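Local coordinates for protein VlsE1 (Borreliella burgdorferi, PDB 1L8W) that is a variable surface lipoprotein of the Lyme disease spirochaete, whose antigenic variation probably helps the bacterium evade the host immune response, at residues A[142-148]-A[195-199]. Sequence-based numbering, arbitrary orientation.
Sequences VADADAA and GKAGA
Ala197 points its CB into the concave side of segment 142-148, and the methyl group is met there by both apolar and polar atoms. Of the apolar partners, Ala148 CB lies 4.1 Å from Ala197 CB, methyl against methyl, and Val142 reaches the same group with one branch, CG2, 4.3 Å from Ala197 CB. CG1 of Val142 sits on the minus side of the backbone N (chi1 -61°), well away from Ala197, which leaves CG2 as the branch that faces it. Three backbone carbonyl oxygens also approach the methyl: Val142 O is 3.6 Å from Ala197 CB, with Ala143 O and Asp144 O scarcely farther off.

No hydrogen bond joins the two segments. Ala143 O comes within 2.9 Å of Gly198 N, but the angle is too poor for a bond. A bent CA-H···O contact runs from Ala145 CA to Ala197 O (3.4 Å, 126° at the hydrogen); the methyl of Ala145 rests against the same oxygen. Gly198 has positive phi (74°), and without a side chain it lets its CA lie close by Ala145 CB. Within 142-148, the bond from Ala147 N to Asp144 O, 2.8 Å, closes a type I beta turn over residues 144-147.

The contact joins two loops on opposite sequence flanks of helix 153-170, its centre about 23 Å from the centre of the chain. Val142, in strand 141-142, pairs through its backbone with Phe287 and Val289, and the side chains of Val142 and Ala197 both touch Ala288. Segment 142-148 thus runs out of the two-stranded parallel sheet 141-142/287-288, and the loop of 195-199 packs on that sheet through Ala197.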
ATOM      1  N   VAL A 142      13.122  13.905  -1.216  1.00 30.24           N
ATOM      2  CA  VAL A 142      14.122  14.744  -0.548  1.00 30.36           C
ATOM      3  C   VAL A 142      15.522  14.578  -1.140  1.00 32.53           C
ATOM      4  O   VAL A 142      15.946  13.467  -1.467  1.00 31.38           O
ATOM      5  CB  VAL A 142      14.193  14.448   0.975  1.00 28.72           C
ATOM      6  CG1 VAL A 142      12.852  14.747   1.619  1.00 31.14           C
ATOM      7  CG2 VAL A 142      14.579  13.008   1.219  1.00 26.19           C
ATOM      8  N   ALA A 143      16.229  15.696  -1.277  1.00 34.38           N
ATOM      9  CA  ALA A 143      17.581  15.711  -1.823  1.00 36.92           C
ATOM     10  C   ALA A 143      18.587  16.148  -0.756  1.00 39.90           C
ATOM     11  O   ALA A 143      19.785  15.884  -0.880  1.00 38.70           O
ATOM     12  CB  ALA A 143      17.645  16.649  -3.012  1.00 37.51           C
ATOM     13  N   ASP A 144      18.090  16.826   0.280  1.00 41.87           N
ATOM     14  CA  ASP A 144      18.924  17.288   1.389  1.00 43.79           C
ATOM     15  C   ASP A 144      19.188  16.142   2.359  1.00 43.64           C
ATOM     16  O   ASP A 144      18.257  15.526   2.876  1.00 42.26           O
ATOM     17  CB  ASP A 144      18.245  18.431   2.151  1.00 46.34           C
ATOM     18  CG  ASP A 144      18.231  19.729   1.373  1.00 51.01           C
ATOM     19  OD1 ASP A 144      19.293  20.101   0.821  1.00 52.51           O
ATOM     20  OD2 ASP A 144      17.163  20.384   1.326  1.00 52.06           O
ATOM     21  N   ALA A 145      20.462  15.875   2.613  1.00 44.56           N
ATOM     22  CA  ALA A 145      20.871  14.801   3.511  1.00 45.35           C
ATOM     23  C   ALA A 145      20.146  14.802   4.856  1.00 45.58           C
ATOM     24  O   ALA A 145      20.003  13.756   5.491  1.00 47.01           O
ATOM     25  CB  ALA A 145      22.375  14.869   3.734  1.00 46.51           C
ATOM     26  N   ASP A 146      19.689  15.969   5.297  1.00 46.30           N
ATOM     27  CA  ASP A 146      18.991  16.058   6.574  1.00 45.79           C
ATOM     28  C   ASP A 146      17.506  15.724   6.474  1.00 45.29           C
ATOM     29  O   ASP A 146      16.914  15.222   7.431  1.00 45.38           O
ATOM     30  CB  ASP A 146      19.164  17.454   7.178  1.00 48.30           C
ATOM     31  CG  ASP A 146      20.607  17.756   7.541  1.00 51.85           C
ATOM     32  OD1 ASP A 146      21.267  16.879   8.146  1.00 51.40           O
ATOM     33  OD2 ASP A 146      21.078  18.874   7.233  1.00 52.29           O
ATOM     34  N   ALA A 147      16.910  15.991   5.314  1.00 43.49           N
ATOM     35  CA  ALA A 147      15.484  15.726   5.107  1.00 42.45           C
ATOM     36  C   ALA A 147      15.139  14.238   5.082  1.00 41.09           C
ATOM     37  O   ALA A 147      14.005  13.857   5.376  1.00 41.11           O
ATOM     38  CB  ALA A 147      15.015  16.389   3.813  1.00 43.01           C
ATOM     39  N   ALA A 148      16.110  13.399   4.726  1.00 39.72           N
ATOM     40  CA  ALA A 148      15.881  11.955   4.669  1.00 39.46           C
ATOM     41  C   ALA A 148      15.581  11.416   6.062  1.00 38.29           C
ATOM     42  O   ALA A 148      16.057  11.960   7.057  1.00 38.59           O
ATOM     43  CB  ALA A 148      17.104  11.240   4.083  1.00 37.55           C
ATOM     44  N   GLY A 195      17.450   4.948   0.568  1.00 28.42           N
ATOM     45  CA  GLY A 195      18.612   5.262   1.377  1.00 32.41           C
ATOM     46  C   GLY A 195      18.693   6.722   1.771  1.00 33.95           C
ATOM     47  O   GLY A 195      17.689   7.428   1.772  1.00 35.35           O
ATOM     48  N   LYS A 196      19.895   7.179   2.103  1.00 36.70           N
ATOM     49  CA  LYS A 196      20.090   8.567   2.497  1.00 39.07           C
ATOM     50  C   LYS A 196      20.078   9.472   1.278  1.00 39.23           C
ATOM     51  O   LYS A 196      20.068   9.002   0.140  1.00 39.17           O
ATOM     52  CB  LYS A 196      21.405   8.722   3.264  1.00 40.33           C
ATOM     53  CG  LYS A 196      22.621   8.261   2.505  1.00 44.15           C
ATOM     54  CD  LYS A 196      23.834   8.144   3.414  1.00 46.93           C
ATOM     55  CE  LYS A 196      23.620   7.079   4.482  1.00 47.91           C
ATOM     56  NZ  LYS A 196      24.834   6.884   5.326  1.00 50.94           N
ATOM     57  N   ALA A 197      20.061  10.775   1.525  1.00 41.83           N
ATOM     58  CA  ALA A 197      20.034  11.759   0.450  1.00 42.98           C
ATOM     59  C   ALA A 197      21.285  12.615   0.486  1.00 43.33           C
ATOM     60  O   ALA A 197      22.130  12.461   1.368  1.00 43.46           O
ATOM     61  CB  ALA A 197      18.798  12.644   0.585  1.00 43.00           C
ATOM     62  N   GLY A 198      21.395  13.514  -0.484  1.00 44.07           N
ATOM     63  CA  GLY A 198      22.538  14.404  -0.551  1.00 43.92           C
ATOM     64  C   GLY A 198      23.830  13.761  -1.011  1.00 43.68           C
ATOM     65  O   GLY A 198      23.857  13.005  -1.979  1.00 42.63           O
ATOM     66  N   ALA A 199      24.902  14.074  -0.289  1.00 45.40           N
ATOM     67  CA  ALA A 199      26.246  13.585  -0.576  1.00 45.21           C
ATOM     68  C   ALA A 199      26.375  12.119  -0.995  1.00 44.42           C
ATOM     69  O   ALA A 199      26.290  11.794  -2.176  1.00 45.36           O
ATOM     70  CB  ALA A 199      27.150  13.860   0.625  1.00 47.59           C
TER